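Local coordinates for protein nicastrin (Dictyostelium purpureum, PDB 4R12) that probably serves as an essential subunit of the gamma-secretase complex, which cleaves membrane proteins such as Notch receptors within the membrane, and is thought to recruit the complex's substrates, at residues 241-246 with 458-462; 468-473 with 503-508. All blocks are in the same frame, centred on the assembly; numbering follows the deposited sequence.

Interaction 1. Residues 241-246 with 458-462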
ATOM      1  N   THR A 241       3.985  -5.880   6.412  1.00 20.55           N
ATOM      2  CA  THR A 241       4.016  -6.875   5.339  1.00 20.60           C
ATOM      3  C   THR A 241       5.233  -7.805   5.464  1.00 21.03           C
ATOM      4  O   THR A 241       5.106  -9.028   5.357  1.00 19.23           O
ATOM      5  CB  THR A 241       4.018  -6.200   3.961  1.00 21.53           C
ATOM      6  OG1 THR A 241       2.861  -5.358   3.856  1.00 21.73           O
ATOM      7  CG2 THR A 241       3.997  -7.255   2.850  1.00 20.02           C
ATOM      8  N   VAL A 242       6.406  -7.225   5.706  1.00 20.32           N
ATOM      9  CA  VAL A 242       7.618  -8.018   5.934  1.00 20.05           C
ATOM     10  C   VAL A 242       7.460  -8.923   7.148  1.00 19.94           C
ATOM     11  O   VAL A 242       7.847 -10.116   7.142  1.00 21.82           O
ATOM     12  CB  VAL A 242       8.840  -7.097   6.141  1.00 19.97           C
ATOM     13  CG1 VAL A 242      10.049  -7.894   6.610  1.00 20.69           C
ATOM     14  CG2 VAL A 242       9.164  -6.361   4.850  1.00 19.92           C
ATOM     15  N   THR A 243       6.903  -8.341   8.203  1.00 20.77           N
ATOM     16  CA  THR A 243       6.663  -9.062   9.449  1.00 20.24           C
ATOM     17  C   THR A 243       5.815 -10.299   9.217  1.00 20.31           C
ATOM     18  O   THR A 243       6.216 -11.414   9.573  1.00 20.97           O
ATOM     19  CB  THR A 243       5.955  -8.159  10.488  1.00 19.63           C
ATOM     20  OG1 THR A 243       6.795  -7.046  10.819  1.00 20.70           O
ATOM     21  CG2 THR A 243       5.649  -8.959  11.766  1.00 19.64           C
ATOM     22  N   LEU A 244       4.641 -10.116   8.613  1.00 20.74           N
ATOM     23  CA  LEU A 244       3.721 -11.247   8.449  1.00 21.00           C
ATOM     24  C   LEU A 244       4.267 -12.311   7.491  1.00 21.80           C
ATOM     25  O   LEU A 244       4.121 -13.513   7.747  1.00 22.23           O
ATOM     26  CB  LEU A 244       2.356 -10.768   7.973  1.00 22.04           C
ATOM     27  CG  LEU A 244       1.288 -11.864   8.015  1.00 23.14           C
ATOM     28  CD1 LEU A 244       1.234 -12.499   9.421  1.00 22.07           C
ATOM     29  CD2 LEU A 244      -0.077 -11.277   7.638  1.00 23.39           C
ATOM     30  N   LEU A 245       4.912 -11.897   6.404  1.00 20.98           N
ATOM     31  CA  LEU A 245       5.568 -12.889   5.550  1.00 21.18           C
ATOM     32  C   LEU A 245       6.661 -13.641   6.320  1.00 21.35           C
ATOM     33  O   LEU A 245       6.832 -14.849   6.124  1.00 22.86           O
ATOM     34  CB  LEU A 245       6.159 -12.248   4.274  1.00 21.19           C
ATOM     35  CG  LEU A 245       5.101 -11.781   3.262  1.00 21.08           C
ATOM     36  CD1 LEU A 245       5.733 -10.864   2.200  1.00 21.65           C
ATOM     37  CD2 LEU A 245       4.432 -12.984   2.580  1.00 21.53           C
ATOM     38  N   SER A 246       7.383 -12.943   7.196  1.00 21.16           N
ATOM     39  CA  SER A 246       8.466 -13.575   7.955  1.00 22.98           C
ATOM     40  C   SER A 246       7.902 -14.497   9.054  1.00 23.07           C
ATOM     41  O   SER A 246       8.480 -15.545   9.362  1.00 23.48           O
ATOM     42  CB  SER A 246       9.397 -12.517   8.555  1.00 22.66           C
ATOM     43  OG  SER A 246       9.958 -11.714   7.518  1.00 21.56           O
ATOM     44  N   LEU A 458      14.244  -9.978   3.094  1.00 24.31           N
ATOM     45  CA  LEU A 458      12.957  -9.360   2.767  1.00 22.82           C
ATOM     46  C   LEU A 458      12.825  -7.931   3.293  1.00 23.33           C
ATOM     47  O   LEU A 458      12.222  -7.080   2.633  1.00 22.59           O
ATOM     48  CB  LEU A 458      11.802 -10.203   3.303  1.00 22.73           C
ATOM     49  CG  LEU A 458      10.434  -9.722   2.801  1.00 20.90           C
ATOM     50  CD1 LEU A 458      10.347  -9.839   1.313  1.00 23.53           C
ATOM     51  CD2 LEU A 458       9.299 -10.514   3.437  1.00 22.19           C
ATOM     52  N   TYR A 459      13.376  -7.657   4.474  1.00 22.23           N
ATOM     53  CA  TYR A 459      13.196  -6.339   5.084  1.00 22.92           C
ATOM     54  C   TYR A 459      13.755  -5.199   4.201  1.00 24.14           C
ATOM     55  O   TYR A 459      13.000  -4.289   3.823  1.00 22.54           O
ATOM     56  CB  TYR A 459      13.818  -6.323   6.482  1.00 23.14           C
ATOM     57  CG  TYR A 459      13.723  -4.996   7.176  1.00 25.39           C
ATOM     58  CD1 TYR A 459      12.488  -4.470   7.547  1.00 23.21           C
ATOM     59  CD2 TYR A 459      14.860  -4.272   7.477  1.00 27.37           C
ATOM     60  CE1 TYR A 459      12.397  -3.235   8.212  1.00 25.22           C
ATOM     61  CE2 TYR A 459      14.780  -3.043   8.135  1.00 25.99           C
ATOM     62  CZ  TYR A 459      13.545  -2.539   8.499  1.00 26.08           C
ATOM     63  OH  TYR A 459      13.482  -1.319   9.148  1.00 28.94           O
ATOM     64  N   PRO A 460      15.049  -5.257   3.824  1.00 22.70           N
ATOM     65  CA  PRO A 460      15.507  -4.223   2.885  1.00 23.51           C
ATOM     66  C   PRO A 460      14.830  -4.310   1.521  1.00 23.21           C
ATOM     67  O   PRO A 460      14.683  -3.272   0.863  1.00 22.99           O
ATOM     68  CB  PRO A 460      17.020  -4.490   2.740  1.00 27.03           C
ATOM     69  CG  PRO A 460      17.307  -5.732   3.449  1.00 28.61           C
ATOM     70  CD  PRO A 460      16.089  -6.270   4.102  1.00 24.54           C
ATOM     71  N   CYS A 461      14.413  -5.510   1.109  1.00 23.42           N
ATOM     72  CA  CYS A 461      13.713  -5.653  -0.167  1.00 25.98           C
ATOM     73  C   CYS A 461      12.411  -4.825  -0.223  1.00 25.82           C
ATOM     74  O   CYS A 461      12.107  -4.216  -1.249  1.00 24.90           O
ATOM     75  CB  CYS A 461      13.397  -7.124  -0.445  1.00 23.84           C
ATOM     76  SG  CYS A 461      12.664  -7.410  -2.067  1.00 24.96           S
ATOM     77  N   PHE A 462      11.638  -4.804   0.863  1.00 24.05           N
ATOM     78  CA  PHE A 462      10.376  -4.074   0.838  1.00 22.40           C
ATOM     79  C   PHE A 462      10.464  -2.661   1.423  1.00 22.61           C
ATOM     80  O   PHE A 462       9.518  -1.884   1.282  1.00 23.95           O
ATOM     81  CB  PHE A 462       9.276  -4.859   1.565  1.00 20.92           C
ATOM     82  CG  PHE A 462       8.699  -6.018   0.765  1.00 22.66           C
ATOM     83  CD1 PHE A 462       9.295  -6.444  -0.404  1.00 21.96           C
ATOM     84  CD2 PHE A 462       7.535  -6.662   1.194  1.00 22.11           C
ATOM     85  CE1 PHE A 462       8.752  -7.494  -1.152  1.00 24.08           C
ATOM     86  CE2 PHE A 462       6.986  -7.723   0.465  1.00 21.76           C
ATOM     87  CZ  PHE A 462       7.604  -8.130  -0.725  1.00 23.71           C
TER

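Interaction 2. Residues 468-473 with 503-508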
ATOM      1  N   CYS A 468      14.852  -8.488  -4.332  1.00 24.62           N
ATOM      2  CA  CYS A 468      14.911  -9.840  -3.761  1.00 23.84           C
ATOM      3  C   CYS A 468      13.977 -10.820  -4.466  1.00 26.20           C
ATOM      4  O   CYS A 468      12.979 -10.423  -5.061  1.00 27.31           O
ATOM      5  CB  CYS A 468      14.564  -9.810  -2.273  1.00 27.09           C
ATOM      6  SG  CYS A 468      12.806  -9.460  -1.915  1.00 30.63           S
ATOM      7  N   PHE A 469      14.336 -12.100  -4.403  1.00 26.82           N
ATOM      8  CA  PHE A 469      13.504 -13.209  -4.875  1.00 27.49           C
ATOM      9  C   PHE A 469      13.043 -13.081  -6.311  1.00 27.98           C
ATOM     10  O   PHE A 469      11.976 -13.572  -6.679  1.00 28.92           O
ATOM     11  CB  PHE A 469      12.284 -13.378  -3.969  1.00 28.06           C
ATOM     12  CG  PHE A 469      12.647 -13.746  -2.571  1.00 28.16           C
ATOM     13  CD1 PHE A 469      13.406 -14.882  -2.322  1.00 29.84           C
ATOM     14  CD2 PHE A 469      12.277 -12.945  -1.510  1.00 27.11           C
ATOM     15  CE1 PHE A 469      13.767 -15.225  -1.031  1.00 31.76           C
ATOM     16  CE2 PHE A 469      12.620 -13.281  -0.217  1.00 28.14           C
ATOM     17  CZ  PHE A 469      13.375 -14.426   0.022  1.00 31.29           C
ATOM     18  N   ASN A 470      13.861 -12.453  -7.139  1.00 27.46           N
ATOM     19  CA  ASN A 470      13.472 -12.298  -8.527  1.00 32.22           C
ATOM     20  C   ASN A 470      13.468 -13.655  -9.242  1.00 31.93           C
ATOM     21  O   ASN A 470      12.848 -13.791 -10.291  1.00 32.10           O
ATOM     22  CB  ASN A 470      14.392 -11.311  -9.239  1.00 32.14           C
ATOM     23  CG  ASN A 470      13.871 -10.919 -10.603  1.00 35.91           C
ATOM     24  OD1 ASN A 470      14.427 -11.314 -11.621  1.00 34.88           O
ATOM     25  ND2 ASN A 470      12.788 -10.140 -10.629  1.00 30.57           N
ATOM     26  N   ILE A 471      14.132 -14.653  -8.647  1.00 30.27           N
ATOM     27  CA  ILE A 471      14.107 -16.020  -9.174  1.00 31.03           C
ATOM     28  C   ILE A 471      12.674 -16.562  -9.235  1.00 32.63           C
ATOM     29  O   ILE A 471      12.386 -17.475 -10.008  1.00 33.90           O
ATOM     30  CB  ILE A 471      14.981 -16.982  -8.336  1.00 32.47           C
ATOM     31  CG1 ILE A 471      15.248 -18.285  -9.106  1.00 35.20           C
ATOM     32  CG2 ILE A 471      14.357 -17.268  -6.975  1.00 32.01           C
ATOM     33  CD1 ILE A 471      16.272 -19.196  -8.447  1.00 37.22           C
ATOM     34  N   LEU A 472      11.776 -15.983  -8.433  1.00 30.90           N
ATOM     35  CA  LEU A 472      10.378 -16.397  -8.437  1.00 32.86           C
ATOM     36  C   LEU A 472       9.583 -15.671  -9.517  1.00 32.19           C
ATOM     37  O   LEU A 472       8.425 -16.028  -9.782  1.00 32.78           O
ATOM     38  CB  LEU A 472       9.724 -16.146  -7.060  1.00 30.52           C
ATOM     39  CG  LEU A 472      10.368 -16.700  -5.792  1.00 30.74           C
ATOM     40  CD1 LEU A 472       9.531 -16.273  -4.583  1.00 30.02           C
ATOM     41  CD2 LEU A 472      10.500 -18.217  -5.847  1.00 30.40           C
ATOM     42  N   MET A 473      10.179 -14.647 -10.130  1.00 32.35           N
ATOM     43  CA  MET A 473       9.476 -13.793 -11.090  1.00 34.20           C
ATOM     44  C   MET A 473       9.845 -14.041 -12.557  1.00 38.80           C
ATOM     45  O   MET A 473      10.912 -14.588 -12.870  1.00 36.76           O
ATOM     46  CB  MET A 473       9.740 -12.313 -10.790  1.00 32.99           C
ATOM     47  CG  MET A 473       9.412 -11.844  -9.378  1.00 32.69           C
ATOM     48  SD  MET A 473       7.638 -11.873  -9.054  1.00 37.90           S
ATOM     49  CE  MET A 473       7.666 -13.373  -8.196  1.00 29.39           C
ATOM     50  N   LYS A 503       2.412  -9.131  -7.614  1.00 23.98           N
ATOM     51  CA  LYS A 503       2.838 -10.427  -8.148  1.00 23.90           C
ATOM     52  C   LYS A 503       3.929 -11.065  -7.285  1.00 24.30           C
ATOM     53  O   LYS A 503       3.892 -12.275  -7.016  1.00 25.58           O
ATOM     54  CB  LYS A 503       3.328 -10.262  -9.574  1.00 26.06           C
ATOM     55  CG  LYS A 503       2.260  -9.778 -10.537  1.00 26.52           C
ATOM     56  CD  LYS A 503       2.823  -9.635 -11.952  1.00 31.49           C
ATOM     57  CE  LYS A 503       1.691  -9.607 -12.968  1.00 33.09           C
ATOM     58  NZ  LYS A 503       1.607  -8.327 -13.716  1.00 37.66           N
ATOM     59  N   LEU A 504       4.891 -10.256  -6.844  1.00 23.39           N
ATOM     60  CA  LEU A 504       5.951 -10.765  -5.962  1.00 24.64           C
ATOM     61  C   LEU A 504       5.396 -11.286  -4.635  1.00 24.49           C
ATOM     62  O   LEU A 504       5.733 -12.406  -4.204  1.00 23.40           O
ATOM     63  CB  LEU A 504       7.007  -9.684  -5.696  1.00 24.47           C
ATOM     64  CG  LEU A 504       8.145 -10.055  -4.736  1.00 24.40           C
ATOM     65  CD1 LEU A 504       8.832 -11.363  -5.154  1.00 24.67           C
ATOM     66  CD2 LEU A 504       9.171  -8.940  -4.648  1.00 24.80           C
ATOM     67  N   ILE A 505       4.557 -10.488  -3.969  1.00 22.49           N
ATOM     68  CA  ILE A 505       3.945 -10.954  -2.722  1.00 23.47           C
ATOM     69  C   ILE A 505       3.173 -12.263  -2.972  1.00 22.53           C
ATOM     70  O   ILE A 505       3.294 -13.222  -2.210  1.00 24.02           O
ATOM     71  CB  ILE A 505       3.006  -9.890  -2.102  1.00 22.05           C
ATOM     72  CG1 ILE A 505       3.809  -8.685  -1.592  1.00 22.68           C
ATOM     73  CG2 ILE A 505       2.199 -10.469  -0.965  1.00 23.20           C
ATOM     74  CD1 ILE A 505       2.919  -7.505  -1.157  1.00 22.60           C
ATOM     75  N   HIS A 506       2.408 -12.311  -4.056  1.00 23.27           N
ATOM     76  CA  HIS A 506       1.667 -13.528  -4.403  1.00 24.51           C
ATOM     77  C   HIS A 506       2.598 -14.747  -4.596  1.00 24.26           C
ATOM     78  O   HIS A 506       2.401 -15.794  -3.985  1.00 24.77           O
ATOM     79  CB  HIS A 506       0.845 -13.287  -5.675  1.00 24.74           C
ATOM     80  CG  HIS A 506       0.133 -14.502  -6.183  1.00 26.33           C
ATOM     81  ND1 HIS A 506       0.015 -14.781  -7.526  1.00 28.07           N
ATOM     82  CD2 HIS A 506      -0.523 -15.495  -5.534  1.00 26.86           C
ATOM     83  CE1 HIS A 506      -0.670 -15.904  -7.684  1.00 28.53           C
ATOM     84  NE2 HIS A 506      -1.006 -16.355  -6.491  1.00 27.42           N
ATOM     85  N   ARG A 507       3.597 -14.608  -5.447  1.00 23.25           N
ATOM     86  CA  ARG A 507       4.462 -15.750  -5.761  1.00 25.04           C
ATOM     87  C   ARG A 507       5.308 -16.173  -4.554  1.00 24.69           C
ATOM     88  O   ARG A 507       5.574 -17.370  -4.357  1.00 23.77           O
ATOM     89  CB  ARG A 507       5.361 -15.428  -6.944  1.00 24.72           C
ATOM     90  CG  ARG A 507       4.647 -15.075  -8.249  1.00 26.89           C
ATOM     91  CD  ARG A 507       4.391 -16.276  -9.136  1.00 28.45           C
ATOM     92  NE  ARG A 507       5.623 -16.961  -9.538  1.00 27.71           N
ATOM     93  CZ  ARG A 507       5.638 -18.118 -10.194  1.00 29.52           C
ATOM     94  NH1 ARG A 507       4.490 -18.703 -10.510  1.00 28.72           N
ATOM     95  NH2 ARG A 507       6.793 -18.695 -10.532  1.00 29.28           N
ATOM     96  N   LEU A 508       5.720 -15.205  -3.741  1.00 23.47           N
ATOM     97  CA  LEU A 508       6.492 -15.510  -2.543  1.00 23.42           C
ATOM     98  C   LEU A 508       5.629 -16.218  -1.483  1.00 23.98           C
ATOM     99  O   LEU A 508       6.031 -17.244  -0.935  1.00 24.44           O
ATOM    100  CB  LEU A 508       7.115 -14.227  -1.972  1.00 24.13           C
ATOM    101  CG  LEU A 508       7.935 -14.383  -0.693  1.00 23.75           C
ATOM    102  CD1 LEU A 508       9.155 -15.310  -0.935  1.00 24.47           C
ATOM    103  CD2 LEU A 508       8.368 -13.005  -0.152  1.00 23.22           C
TER
HETATM  104  O   HOH W   1       9.936 -18.727 -10.966  1.00 36.10           O

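Interaction 1. Residues 241-246 with 458-462
Val242 shows how a single beta-branched residue can fill the gap between two helices. It has more surface covered by this contact than any other residue here, and its methyl groups touch all three main partners: CG1 is 3.8 Å from Tyr459 CA and 4.1 Å from Tyr459 CB, and CG2 is 3.6 Å from Phe462 CB and 4.1 Å from Leu458 CG. The nearest CA atoms are also here, Val242 CA and Tyr459 CA at 5.9 Å. The axes of the two short segments approach to 9.7 Å and run roughly antiparallel, at 148°.

Helix 234-252 belongs to the nicastrin large lobe, which is related to the zinc exopeptidases and has their alpha/beta architecture of helices packed on a mixed sheet. Thr241, Leu244 and Leu245 touch Phe267 of strand 262-268, so 241-246 lies between that sheet and helix 452-463.

From the latter helix, Leu458 and Phe462, one turn apart, reach toward helix 234-252. Leu458 CD2 sits 3.7 Å from Leu245 CB. The ring of Phe462 lies against the Thr241–Leu245 turn, where its CE2 meets Leu245 CD1 at 3.8 Å and Thr241 CG2 at 3.9 Å, the threonine methyl lying at the ring edge. The hydroxyls of Ser246 and Thr241 are satisfied within helix 234-252: Ser246 OG donates to Val242 O at 2.7 Å, and Thr241 OG1 bonds to the carbonyl of Ser237. Beyond the pair, Phe484 meets the Phe462 ring edge-to-face.

Interaction 2. Residues 468-473 with 503-508
Leu504 and Leu508, one turn apart on helix 500-512, form the apolar centre against which the 468-473 loop folds. The loop contains a short 3-10 turn, 470-472, in which Leu472 N bonds to Phe469 O at 3.0 Å and Met473 N to Asn470 O at 2.8 Å. This tight turn is a compact way of bringing Phe469, Leu472 and Met473 to bear on one helix. Phe469 offers a ring face to Leu508, whose CD1 stands 4.1 Å from the ring centroid and 15° off the normal, a CH-pi contact. Leu472 CD1 adds a contact of 3.8 Å to the same Leu508 CD1. Met473 curls over the helix from the other end of the turn, placing SD 3.7 Å from Leu504 CA and CE 3.8 Å from Leu504 CD1.

Farther out, Met473 CE comes within 3.3 Å of Arg507 CB, and the arginine carries the contact into its polar margin. The Arg507 guanidinium also bonds to the carbonyl of Cys533 and makes a cation-pi contact with Tyr534, linking the turn to the small disulfide-rich sheet beside the calcium site. A water that donates to Ile471 O at 2.9 Å receives a weak bond from Arg507 NH2. The direct link is a fork on one carbonyl: Leu472 O accepts from Arg507 NE at 3.0 Å and from Arg507 NH2 at 3.2 Å.

Read from the N terminus, the chain passes through several strands and helices before it reaches 241-246 on helix 234-252; 211 residues later 458-462, on helix 452-463, closes interaction 1. Interaction 2 opens shortly afterwards and closes a loop of only 29 intervening residues on helix 500-512. The two closures therefore follow in series, neither nested nor crossed. Their centres are 12 Å apart and they touch directly: the Cys461–Cys468 disulfide joins helix 452-463 to the loop after it, and Phe462 and Leu458 pack on helix 500-512. A long-range closure and a local one thus share one core, tying helix 234-252, on the mixed sheet, to helices 452-463 and 500-512.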